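Local coordinates for hemolysin-related protein (Vibrio cholerae serotype O1, PDB 6MLT) that probably contributes to biofilm adhesion as a secreted matrix protein, carrying a lectin-like beta-prism thought to bind carbohydrate and a propeller that holds calcium and sodium ions, at residues A[280-285]-A[478-483]; A[309-314]-A[335-340]; A[327-332]-A[408-413]; A[488-493]-A[499-504]. One frame throughout, in Å; residues are numbered along the deposited sequence.

Contact 1: A[280-285]-A[478-483]; sequences SSFLGK and VSAYDF. With NA (sodium ion), chain H.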
loop_
_atom_site.group_PDB
_atom_site.type_symbol
_atom_site.label_atom_id
_atom_site.label_comp_id
_atom_site.label_asym_id
_atom_site.label_seq_id
_atom_site.Cartn_x
_atom_site.Cartn_y
_atom_site.Cartn_z
ATOM N N SER A 280 -3.448 -6.632 0.713
ATOM C CA SER A 280 -3.338 -6.221 2.109
ATOM C C SER A 280 -2.982 -7.419 2.981
ATOM O O SER A 280 -2.767 -8.535 2.496
ATOM C CB SER A 280 -4.637 -5.573 2.582
ATOM O OG SER A 280 -4.397 -4.778 3.722
ATOM N N SER A 281 -2.894 -7.157 4.284
ATOM C CA SER A 281 -2.672 -8.195 5.292
ATOM C C SER A 281 -4.007 -8.884 5.556
ATOM O O SER A 281 -4.750 -8.542 6.477
ATOM C CB SER A 281 -2.093 -7.594 6.569
ATOM O OG SER A 281 -0.863 -6.942 6.321
ATOM N N PHE A 282 -4.317 -9.866 4.707
ATOM C CA PHE A 282 -5.573 -10.602 4.769
ATOM C C PHE A 282 -5.449 -11.949 5.463
ATOM O O PHE A 282 -6.449 -12.467 5.971
ATOM C CB PHE A 282 -6.107 -10.880 3.360
ATOM C CG PHE A 282 -6.600 -9.673 2.616
ATOM C CD1 PHE A 282 -7.668 -8.937 3.090
ATOM C CD2 PHE A 282 -6.045 -9.325 1.393
ATOM C CE1 PHE A 282 -8.148 -7.848 2.383
ATOM C CE2 PHE A 282 -6.526 -8.235 0.681
ATOM C CZ PHE A 282 -7.581 -7.504 1.178
ATOM N N LEU A 283 -4.265 -12.551 5.434
ATOM C CA LEU A 283 -4.066 -13.919 5.884
ATOM C C LEU A 283 -3.444 -13.999 7.270
ATOM O O LEU A 283 -3.295 -15.098 7.807
ATOM C CB LEU A 283 -3.186 -14.671 4.880
ATOM C CG LEU A 283 -3.604 -14.545 3.411
ATOM C CD1 LEU A 283 -2.716 -15.430 2.538
ATOM C CD2 LEU A 283 -5.065 -14.911 3.242
ATOM N N GLY A 284 -3.096 -12.865 7.856
ATOM C CA GLY A 284 -2.488 -12.832 9.170
ATOM C C GLY A 284 -2.059 -11.416 9.473
ATOM O O GLY A 284 -2.078 -10.536 8.610
ATOM N N LYS A 285 -1.693 -11.197 10.728
ATOM C CA LYS A 285 -1.174 -9.893 11.106
ATOM C C LYS A 285 0.240 -9.730 10.552
ATOM O O LYS A 285 0.981 -10.707 10.437
ATOM C CB LYS A 285 -1.169 -9.734 12.626
ATOM N N VAL A 478 -13.434 -4.278 -5.150
ATOM C CA VAL A 478 -13.357 -4.687 -3.757
ATOM C C VAL A 478 -12.466 -3.680 -3.043
ATOM O O VAL A 478 -11.694 -2.949 -3.666
ATOM C CB VAL A 478 -12.783 -6.109 -3.595
ATOM C CG1 VAL A 478 -13.707 -7.135 -4.242
ATOM C CG2 VAL A 478 -11.388 -6.195 -4.202
ATOM N N SER A 479 -12.580 -3.647 -1.717
ATOM C CA SER A 479 -11.659 -2.885 -0.883
ATOM C C SER A 479 -11.429 -3.671 0.400
ATOM O O SER A 479 -11.976 -4.761 0.589
ATOM C CB SER A 479 -12.190 -1.476 -0.599
ATOM O OG SER A 479 -13.329 -1.529 0.235
ATOM N N ALA A 480 -10.614 -3.108 1.287
ATOM C CA ALA A 480 -10.193 -3.805 2.494
ATOM C C ALA A 480 -10.280 -2.870 3.689
ATOM O O ALA A 480 -10.068 -1.660 3.567
ATOM C CB ALA A 480 -8.763 -4.331 2.361
ATOM N N TYR A 481 -10.581 -3.449 4.849
ATOM C CA TYR A 481 -10.605 -2.722 6.111
ATOM C C TYR A 481 -10.690 -3.729 7.255
ATOM O O TYR A 481 -11.322 -4.783 7.124
ATOM C CB TYR A 481 -11.783 -1.738 6.182
ATOM C CG TYR A 481 -11.947 -1.127 7.558
ATOM C CD1 TYR A 481 -10.947 -0.330 8.106
ATOM C CD2 TYR A 481 -13.087 -1.365 8.320
ATOM C CE1 TYR A 481 -11.074 0.212 9.378
ATOM C CE2 TYR A 481 -13.228 -0.822 9.596
ATOM C CZ TYR A 481 -12.216 -0.040 10.118
ATOM O OH TYR A 481 -12.343 0.502 11.377
ATOM N N ASP A 482 -10.054 -3.387 8.377
ATOM C CA ASP A 482 -10.057 -4.219 9.584
ATOM C C ASP A 482 -11.207 -3.761 10.474
ATOM O O ASP A 482 -11.043 -2.917 11.354
ATOM C CB ASP A 482 -8.718 -4.119 10.310
ATOM C CG ASP A 482 -8.683 -4.926 11.594
ATOM O OD1 ASP A 482 -9.588 -5.764 11.810
ATOM O OD2 ASP A 482 -7.758 -4.711 12.401
ATOM N N PHE A 483 -12.392 -4.330 10.234
ATOM C CA PHE A 483 -13.555 -4.042 11.072
ATOM C C PHE A 483 -13.374 -4.573 12.488
ATOM O O PHE A 483 -13.796 -3.930 13.457
ATOM C CB PHE A 483 -14.816 -4.667 10.473
ATOM C CG PHE A 483 -15.339 -3.968 9.260
ATOM C CD1 PHE A 483 -16.154 -2.858 9.386
ATOM C CD2 PHE A 483 -15.061 -4.453 7.993
ATOM C CE1 PHE A 483 -16.657 -2.224 8.263
ATOM C CE2 PHE A 483 -15.560 -3.826 6.872
ATOM C CZ PHE A 483 -16.360 -2.710 7.006
HETATM NA NA NA H . -10.005 -7.891 11.186
#
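F282 meets A480 obliquely: two neighbouring atoms of the phenyl rim, CE1 and CZ, share the methyl of the alanine, and the nearest approach is 3.6 Å between F282 CE1 and A480 CB. The touch is purely apolar. The same ring has a second neighbour within its own loop. S280 CB lies over one face, 3.7 Å above the plane of the F282 ring and displaced toward the rim, and it also comes within 4.3 Å of A480 CB. The three residues thus form a small buried cluster in which the ring is touched by a methylene and a methyl. The phenyl reaches this place because CG of F282 stands anti to the carbonyl carbon (chi1 -70°), which carries the ring across to the strand after S281, the centre of an inverse gamma turn. The serine serves two environments: its CB lies over the phenyl, while its OG is hydrogen-bonded to D489. Two residues beyond A480 the character changes, for D482 OD1 binds a sodium ion at 2.3 Å, in a site completed by T484, D486, I488 and E490. The contact joins consecutive blades of the beta-propeller. The loop 280-285 follows strand 277-279, and F282 also packs on V446 of strand 443-448 and M455 of strand 452-457 in that blade, while strand 478-481 begins the next blade, where V491 of strand 490-494 touches the phenyl too.

Contact 2: A[309-314]-A[335-340]; sequences QRVLAE and NMIGGS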
loop_
_atom_site.group_PDB
_atom_site.type_symbol
_atom_site.label_atom_id
_atom_site.label_comp_id
_atom_site.label_asym_id
_atom_site.label_seq_id
_atom_site.Cartn_x
_atom_site.Cartn_y
_atom_site.Cartn_z
ATOM N N GLN A 309 25.708 -5.019 25.846
ATOM C CA GLN A 309 24.931 -4.137 24.978
ATOM C C GLN A 309 24.462 -4.911 23.757
ATOM O O GLN A 309 25.263 -5.573 23.090
ATOM C CB GLN A 309 25.750 -2.915 24.553
ATOM C CG GLN A 309 26.288 -2.109 25.731
ATOM C CD GLN A 309 27.046 -0.866 25.303
ATOM O OE1 GLN A 309 28.235 -0.721 25.589
ATOM N NE2 GLN A 309 26.357 0.042 24.625
ATOM N N ARG A 310 23.170 -4.816 23.458
ATOM C CA ARG A 310 22.574 -5.580 22.373
ATOM C C ARG A 310 22.730 -4.852 21.046
ATOM O O ARG A 310 22.470 -3.650 20.947
ATOM C CB ARG A 310 21.091 -5.837 22.641
ATOM C CG ARG A 310 20.400 -6.654 21.550
ATOM C CD ARG A 310 18.920 -6.868 21.853
ATOM N NE ARG A 310 18.152 -5.631 21.744
ATOM C CZ ARG A 310 16.846 -5.538 21.969
ATOM N NH1 ARG A 310 16.147 -6.612 22.318
ATOM N NH2 ARG A 310 16.234 -4.367 21.845
ATOM N N VAL A 311 23.122 -5.600 20.020
ATOM C CA VAL A 311 23.300 -5.077 18.671
ATOM C C VAL A 311 22.479 -5.952 17.738
ATOM O O VAL A 311 22.815 -7.122 17.524
ATOM C CB VAL A 311 24.775 -5.057 18.243
ATOM C CG1 VAL A 311 24.912 -4.599 16.795
ATOM C CG2 VAL A 311 25.578 -4.162 19.158
ATOM N N LEU A 312 21.420 -5.388 17.172
ATOM C CA LEU A 312 20.569 -6.099 16.233
ATOM C C LEU A 312 20.955 -5.714 14.814
ATOM O O LEU A 312 21.241 -4.549 14.534
ATOM C CB LEU A 312 19.090 -5.783 16.483
ATOM C CG LEU A 312 18.533 -6.171 17.856
ATOM C CD1 LEU A 312 17.093 -5.691 18.000
ATOM C CD2 LEU A 312 18.621 -7.678 18.085
ATOM N N ALA A 313 20.962 -6.701 13.921
ATOM C CA ALA A 313 21.310 -6.446 12.535
ATOM C C ALA A 313 20.229 -5.602 11.867
ATOM O O ALA A 313 19.032 -5.823 12.070
ATOM C CB ALA A 313 21.488 -7.765 11.790
ATOM N N GLU A 314 20.657 -4.615 11.086
ATOM C CA GLU A 314 19.761 -3.804 10.275
ATOM C C GLU A 314 19.968 -4.150 8.809
ATOM O O GLU A 314 21.109 -4.266 8.347
ATOM C CB GLU A 314 20.009 -2.312 10.495
ATOM C CG GLU A 314 19.468 -1.786 11.807
ATOM C CD GLU A 314 19.875 -0.347 12.063
ATOM O OE1 GLU A 314 20.481 0.271 11.160
ATOM O OE2 GLU A 314 19.594 0.164 13.167
ATOM N N ASN A 335 26.998 3.572 14.823
ATOM C CA ASN A 335 26.547 3.153 16.153
ATOM C C ASN A 335 27.238 1.838 16.493
ATOM O O ASN A 335 26.628 0.768 16.419
ATOM C CB ASN A 335 25.013 3.008 16.195
ATOM C CG ASN A 335 24.297 4.257 15.727
ATOM O OD1 ASN A 335 24.076 5.188 16.501
ATOM N ND2 ASN A 335 23.927 4.283 14.451
ATOM N N MET A 336 28.509 1.921 16.880
ATOM C CA MET A 336 29.328 0.737 17.088
ATOM C C MET A 336 29.785 0.642 18.536
ATOM O O MET A 336 30.195 1.636 19.142
ATOM C CB MET A 336 30.533 0.746 16.148
ATOM C CG MET A 336 30.120 0.678 14.690
ATOM S SD MET A 336 31.506 0.362 13.620
ATOM C CE MET A 336 31.706 -1.410 13.829
ATOM N N ILE A 337 29.728 -0.572 19.072
ATOM C CA ILE A 337 30.142 -0.866 20.438
ATOM C C ILE A 337 31.573 -1.373 20.390
ATOM O O ILE A 337 31.845 -2.411 19.780
ATOM C CB ILE A 337 29.218 -1.910 21.082
ATOM C CG1 ILE A 337 27.751 -1.510 20.889
ATOM C CG2 ILE A 337 29.558 -2.096 22.546
ATOM C CD1 ILE A 337 27.425 -0.095 21.322
ATOM N N GLY A 338 32.480 -0.658 21.042
ATOM C CA GLY A 338 33.864 -1.054 21.105
ATOM C C GLY A 338 34.776 0.140 20.929
ATOM O O GLY A 338 34.352 1.294 21.001
ATOM N N GLY A 339 36.047 -0.154 20.694
ATOM C CA GLY A 339 37.055 0.866 20.526
ATOM C C GLY A 339 36.918 1.587 19.194
ATOM O O GLY A 339 36.012 1.345 18.394
ATOM N N SER A 340 37.857 2.501 18.963
ATOM C CA SER A 340 37.801 3.389 17.811
ATOM C C SER A 340 38.640 2.911 16.628
ATOM O O SER A 340 38.571 3.530 15.560
ATOM C CB SER A 340 38.265 4.793 18.217
ATOM O OG SER A 340 39.552 4.740 18.807
#
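Q309 and I337 mark the closest backbone approach of strands 309-312 and 336-338, their CA atoms 7.6 Å apart, too far for the two backbones to pair and suited to side chains meeting between two sheets. I337 carries its half of the contact alone, and its branches meet different groups. CG1 packs against V311 CG2 at 3.8 Å, the two side chains sliding past each other in opposite directions. The outer methyls turn instead to the amide of Q309: I337 CD1 lies 3.5 Å from Q309 NE2, and I337 CG2 lies 3.6 Å from Q309 OE1. Both methyls are on the same side of the amide plane, so the glutamine lays one face of its amide over the pair, while the two side chains cross obliquely. The glutamine chain gets there by running extended beyond CG (chi2 -177°), long enough to span the gap. A bend in I337 (chi2 -52°) brings CD1 up to the amide nitrogen. V311 is buried, whereas Q309 and I337 are partly exposed, so the contact grades from the interior toward solvent. Each strand is an outer one of its own sheet in the beta-prism: Q309 and V311 are backbone-bonded to V412 and M410, and I337 to I329. V412 also touches both V311 and I337. Chemically the contact is van der Waals throughout: with two methyls set against the face of the amide, I337 does not meet the hydrogen-bonding needs of Q309.

Contact 3: A[327-332]-A[408-413]; sequences DAIGAN and LGMNVW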
loop_
_atom_site.group_PDB
_atom_site.type_symbol
_atom_site.label_atom_id
_atom_site.label_comp_id
_atom_site.label_asym_id
_atom_site.label_seq_id
_atom_site.Cartn_x
_atom_site.Cartn_y
_atom_site.Cartn_z
ATOM N N ASP A 327 37.523 -5.047 17.169
ATOM C CA ASP A 327 37.539 -3.782 17.893
ATOM C C ASP A 327 36.157 -3.237 18.204
ATOM O O ASP A 327 35.950 -2.704 19.297
ATOM C CB ASP A 327 38.332 -2.748 17.096
ATOM C CG ASP A 327 39.774 -3.165 16.924
ATOM O OD1 ASP A 327 40.435 -3.427 17.957
ATOM O OD2 ASP A 327 40.224 -3.285 15.769
ATOM N N ALA A 328 35.204 -3.355 17.285
ATOM C CA ALA A 328 33.881 -2.808 17.537
ATOM C C ALA A 328 32.865 -3.492 16.638
ATOM O O ALA A 328 33.189 -3.954 15.542
ATOM C CB ALA A 328 33.846 -1.294 17.317
ATOM N N ILE A 329 31.627 -3.545 17.124
ATOM C CA ILE A 329 30.522 -4.169 16.409
ATOM C C ILE A 329 29.312 -3.258 16.533
ATOM O O ILE A 329 29.032 -2.735 17.615
ATOM C CB ILE A 329 30.202 -5.572 16.963
ATOM C CG1 ILE A 329 31.409 -6.493 16.808
ATOM C CG2 ILE A 329 28.987 -6.164 16.252
ATOM C CD1 ILE A 329 31.262 -7.808 17.557
ATOM N N GLY A 330 28.590 -3.073 15.430
ATOM C CA GLY A 330 27.391 -2.253 15.470
ATOM C C GLY A 330 26.464 -2.610 14.330
ATOM O O GLY A 330 26.814 -3.377 13.433
ATOM N N ALA A 331 25.248 -2.053 14.388
ATOM C CA ALA A 331 24.319 -2.239 13.279
ATOM C C ALA A 331 24.811 -1.518 12.034
ATOM O O ALA A 331 24.567 -1.974 10.911
ATOM C CB ALA A 331 22.925 -1.748 13.666
ATOM N N ASN A 332 25.517 -0.407 12.217
ATOM C CA ASN A 332 26.118 0.335 11.122
ATOM C C ASN A 332 27.356 1.037 11.659
ATOM O O ASN A 332 27.639 1.009 12.860
ATOM C CB ASN A 332 25.125 1.338 10.526
ATOM C CG ASN A 332 24.553 2.261 11.568
ATOM O OD1 ASN A 332 25.265 3.093 12.132
ATOM N ND2 ASN A 332 23.261 2.121 11.838
ATOM N N LEU A 408 20.421 -12.955 14.003
ATOM C CA LEU A 408 19.708 -11.685 14.017
ATOM C C LEU A 408 20.447 -10.561 14.727
ATOM O O LEU A 408 20.079 -9.395 14.543
ATOM C CB LEU A 408 18.341 -11.854 14.687
ATOM C CG LEU A 408 17.385 -12.852 14.040
ATOM C CD1 LEU A 408 16.091 -12.918 14.838
ATOM C CD2 LEU A 408 17.108 -12.487 12.584
ATOM N N GLY A 409 21.442 -10.874 15.545
ATOM C CA GLY A 409 22.190 -9.836 16.232
ATOM C C GLY A 409 23.203 -10.444 17.177
ATOM O O GLY A 409 23.458 -11.652 17.154
ATOM N N MET A 410 23.781 -9.585 18.018
ATOM C CA MET A 410 24.765 -10.019 18.998
ATOM C C MET A 410 24.641 -9.167 20.254
ATOM O O MET A 410 24.279 -7.991 20.189
ATOM C CB MET A 410 26.198 -9.906 18.460
ATOM C CG MET A 410 26.482 -10.699 17.187
ATOM S SD MET A 410 28.158 -10.414 16.553
ATOM C CE MET A 410 29.154 -10.974 17.930
ATOM N N ASN A 411 24.943 -9.773 21.399
ATOM C CA ASN A 411 25.286 -9.014 22.593
ATOM C C ASN A 411 26.796 -8.815 22.600
ATOM O O ASN A 411 27.556 -9.739 22.288
ATOM C CB ASN A 411 24.827 -9.731 23.863
ATOM C CG ASN A 411 23.318 -9.718 24.030
ATOM O OD1 ASN A 411 22.648 -8.757 23.660
ATOM N ND2 ASN A 411 22.778 -10.795 24.589
ATOM N N VAL A 412 27.225 -7.598 22.927
ATOM C CA VAL A 412 28.623 -7.196 22.812
ATOM C C VAL A 412 29.065 -6.596 24.139
ATOM O O VAL A 412 28.378 -5.735 24.697
ATOM C CB VAL A 412 28.822 -6.188 21.663
ATOM C CG1 VAL A 412 30.285 -5.785 21.531
ATOM C CG2 VAL A 412 28.304 -6.775 20.348
ATOM N N TRP A 413 30.199 -7.068 24.650
ATOM C CA TRP A 413 30.827 -6.529 25.850
ATOM C C TRP A 413 32.131 -5.855 25.451
ATOM O O TRP A 413 32.966 -6.475 24.780
ATOM C CB TRP A 413 31.138 -7.628 26.867
ATOM C CG TRP A 413 29.972 -8.265 27.583
ATOM C CD1 TRP A 413 29.618 -8.087 28.892
ATOM C CD2 TRP A 413 29.038 -9.207 27.042
ATOM N NE1 TRP A 413 28.519 -8.852 29.195
ATOM C CE2 TRP A 413 28.143 -9.551 28.077
ATOM C CE3 TRP A 413 28.872 -9.794 25.785
ATOM C CZ2 TRP A 413 27.094 -10.443 27.889
ATOM C CZ3 TRP A 413 27.837 -10.681 25.600
ATOM C CH2 TRP A 413 26.959 -10.999 26.644
#
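I329 faces M410 and V412 inside the beta-prism, the lectin-like fold of three antiparallel four-stranded sheets, and its side chain reaches into the space between two of them. The close-packed part is wholly apolar and buried. I329 CB sits 4.1 Å from V412 CG2, and the backbones are nearest at the same pair, with 7.3 Å between the CA atoms of I329 and V412. These two side chains pass each other at a slant, whereas I329 and M410 meet at about a right angle. The isoleucine serves both partners along its length: CB and CG2 lie beside V412 CG2, and CD1 lies near both that valine methyl and CE of the methionine. CD1 extends so far because the chain is outstretched (chi2 169°). Strand 405-413 presents alternate residues to this gap, M410 and V412, and sends N411 and W413 elsewhere. Toward A331 and N332, which are partly exposed and make no contact across the pair, the packing thins; there N332 OD1 accepts bonds from Q334 and N335. At the far end of the opposing segment L408 is likewise partly exposed. Beta bulges disturb both strands, D327 and A328 together facing R321, and L408 and G409 together facing L432. M410 also touches L318 of strand 317-322 and V429 and F431 of strand 428-435. At its terminus the methionine folds over (chi3 60°), setting M410 CE 3.8 Å from I329 CD1, with SD slightly farther back at 4.2 Å from the same methyl.

Contact 4: A[488-493]-A[499-504]; sequences IDEVLV and MRILDG. With NA (sodium ion), chain H.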
loop_
_atom_site.group_PDB
_atom_site.type_symbol
_atom_site.label_atom_id
_atom_site.label_comp_id
_atom_site.label_asym_id
_atom_site.label_seq_id
_atom_site.Cartn_x
_atom_site.Cartn_y
_atom_site.Cartn_z
ATOM N N ILE A 488 -5.982 -7.774 11.077
ATOM C CA ILE A 488 -6.149 -8.470 9.804
ATOM C C ILE A 488 -7.331 -7.847 9.071
ATOM O O ILE A 488 -8.422 -7.728 9.636
ATOM C CB ILE A 488 -6.368 -9.980 10.016
ATOM C CG1 ILE A 488 -5.228 -10.562 10.862
ATOM C CG2 ILE A 488 -6.478 -10.700 8.666
ATOM C CD1 ILE A 488 -5.389 -12.039 11.194
ATOM N N ASP A 489 -7.117 -7.455 7.817
ATOM C CA ASP A 489 -8.174 -6.816 7.045
ATOM C C ASP A 489 -9.243 -7.830 6.656
ATOM O O ASP A 489 -8.943 -8.985 6.336
ATOM C CB ASP A 489 -7.610 -6.172 5.777
ATOM C CG ASP A 489 -6.965 -4.806 6.028
ATOM O OD1 ASP A 489 -6.970 -4.323 7.181
ATOM O OD2 ASP A 489 -6.453 -4.212 5.051
ATOM N N GLU A 490 -10.496 -7.386 6.714
ATOM C CA GLU A 490 -11.608 -8.029 6.038
ATOM C C GLU A 490 -11.729 -7.471 4.616
ATOM O O GLU A 490 -11.125 -6.455 4.263
ATOM C CB GLU A 490 -12.908 -7.817 6.824
ATOM C CG GLU A 490 -13.049 -8.679 8.084
ATOM C CD GLU A 490 -12.176 -8.228 9.257
ATOM O OE1 GLU A 490 -12.272 -7.049 9.665
ATOM O OE2 GLU A 490 -11.393 -9.058 9.777
ATOM N N VAL A 491 -12.520 -8.160 3.793
ATOM C CA VAL A 491 -12.752 -7.795 2.402
ATOM C C VAL A 491 -14.162 -7.237 2.264
ATOM O O VAL A 491 -15.130 -7.812 2.781
ATOM C CB VAL A 491 -12.576 -9.004 1.461
ATOM C CG1 VAL A 491 -12.636 -8.553 0.002
ATOM C CG2 VAL A 491 -11.277 -9.733 1.759
ATOM N N LEU A 492 -14.278 -6.127 1.541
ATOM C CA LEU A 492 -15.559 -5.502 1.249
ATOM C C LEU A 492 -15.874 -5.751 -0.216
ATOM O O LEU A 492 -15.075 -5.397 -1.087
ATOM C CB LEU A 492 -15.532 -4.002 1.540
ATOM C CG LEU A 492 -15.316 -3.564 2.984
ATOM C CD1 LEU A 492 -13.857 -3.704 3.396
ATOM C CD2 LEU A 492 -15.774 -2.129 3.140
ATOM N N VAL A 493 -17.028 -6.365 -0.477
ATOM C CA VAL A 493 -17.393 -6.823 -1.808
ATOM C C VAL A 493 -18.821 -6.384 -2.109
ATOM O O VAL A 493 -19.612 -6.087 -1.213
ATOM C CB VAL A 493 -17.265 -8.358 -1.956
ATOM C CG1 VAL A 493 -15.894 -8.828 -1.496
ATOM C CG2 VAL A 493 -18.366 -9.080 -1.183
ATOM N N MET A 499 -24.055 -5.783 -0.650
ATOM C CA MET A 499 -22.699 -5.524 -0.195
ATOM C C MET A 499 -22.417 -6.477 0.957
ATOM O O MET A 499 -23.291 -6.716 1.792
ATOM C CB MET A 499 -22.540 -4.063 0.242
ATOM C CG MET A 499 -21.160 -3.703 0.786
ATOM S SD MET A 499 -20.954 -4.122 2.542
ATOM C CE MET A 499 -19.185 -3.892 2.718
ATOM N N ARG A 500 -21.219 -7.059 0.975
ATOM C CA ARG A 500 -20.875 -8.016 2.014
ATOM C C ARG A 500 -19.467 -7.771 2.533
ATOM O O ARG A 500 -18.612 -7.206 1.843
ATOM C CB ARG A 500 -21.005 -9.463 1.509
ATOM C CG ARG A 500 -22.449 -9.871 1.214
ATOM C CD ARG A 500 -22.533 -11.305 0.728
ATOM N NE ARG A 500 -21.871 -11.482 -0.558
ATOM C CZ ARG A 500 -21.581 -12.661 -1.099
ATOM N NH1 ARG A 500 -21.891 -13.782 -0.460
ATOM N NH2 ARG A 500 -20.971 -12.722 -2.282
ATOM N N ILE A 501 -19.248 -8.206 3.767
ATOM C CA ILE A 501 -17.939 -8.200 4.408
ATOM C C ILE A 501 -17.496 -9.647 4.560
ATOM O O ILE A 501 -18.233 -10.473 5.113
ATOM C CB ILE A 501 -17.983 -7.493 5.771
ATOM C CG1 ILE A 501 -18.501 -6.063 5.608
ATOM C CG2 ILE A 501 -16.595 -7.506 6.438
ATOM C CD1 ILE A 501 -18.867 -5.406 6.931
ATOM N N LEU A 502 -16.299 -9.954 4.065
ATOM C CA LEU A 502 -15.765 -11.307 4.072
ATOM C C LEU A 502 -14.529 -11.389 4.962
ATOM O O LEU A 502 -13.688 -10.482 4.972
ATOM C CB LEU A 502 -15.400 -11.765 2.664
ATOM C CG LEU A 502 -16.486 -11.612 1.591
ATOM C CD1 LEU A 502 -15.992 -12.144 0.256
ATOM C CD2 LEU A 502 -17.777 -12.324 2.007
ATOM N N ASP A 503 -14.411 -12.498 5.683
ATOM C CA ASP A 503 -13.228 -12.750 6.491
ATOM C C ASP A 503 -12.013 -12.897 5.581
ATOM O O ASP A 503 -12.060 -13.599 4.567
ATOM C CB ASP A 503 -13.439 -14.010 7.324
ATOM C CG ASP A 503 -12.227 -14.373 8.155
ATOM O OD1 ASP A 503 -11.878 -13.606 9.075
ATOM O OD2 ASP A 503 -11.626 -15.431 7.883
ATOM N N GLY A 504 -10.924 -12.218 5.941
ATOM C CA GLY A 504 -9.740 -12.236 5.095
ATOM C C GLY A 504 -9.136 -13.616 4.949
ATOM O O GLY A 504 -8.675 -13.991 3.869
HETATM NA NA NA H . -10.005 -7.891 11.186
HETATM O O HOH W 1 -9.916 -10.641 8.185
HETATM O O HOH W 2 -12.348 -11.522 10.620
#
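E490 and L502 lie at the mouth of a beta hairpin, strands 490-494 and 498-502, in the middle of a four-stranded propeller blade. The ladder is regular: V491 and L502 exchange two backbone hydrogen bonds, V493 and R500 two more, and L492 with I501 forms the non-hydrogen-bonded pair between them. At the open end of the ladder the side chain of E490 leads to the metal. Its CB rests 3.3 Å from L502 O and 3.7 Å from I501 CG2, crossing the isoleucine at a slant. CG stays near the same two groups. There the chain bends (chi2 74°), turning the carboxylate onto the sodium ion. CD lies 2.9 Å from the ion, between the two oxygens that grip it: OE2 binds at 2.3 Å and OE1 more loosely at 2.9 Å. I488 O contributes a further ligand, and D482, T484 and D486 supply the others. Two waters also donate to OE2. One of them donates to D503 OD1 as well, linking two carboxylates whose oxygens, E490 OE2 and D503 OD1, stand 4.6 Å apart; metal and water probably ease their like charges, and the D503 carboxylate also bonds to T506. On the V491 side of the sheet, V493 CG1 packs at 3.8 Å on L502 CD1. The second water donates to D489 O and E490 OE2 while accepting from G504 N at 2.9 Å.

The four contacts fall into two pairs. Contacts 1 and 4 adjoin in the propeller, their centres about 7 Å apart, and share a sodium ion and a sheet in which strands 478-481 and 490-494 are neighbours; both are buried. Contacts 2 and 3 belong to the beta-prism, with centres about 37 Å or more from those of the propeller pair, and they join the same two sheets: contact 3 in the buried interior, contact 2 nearer solvent. Chemistry follows place. Contact 4 alone has backbone pairing and bridging waters across its segments, whereas contacts 1, 2 and 3 rest on side-chain packing. Along the chain, the prism contacts nest within the loop that contact 1 closes.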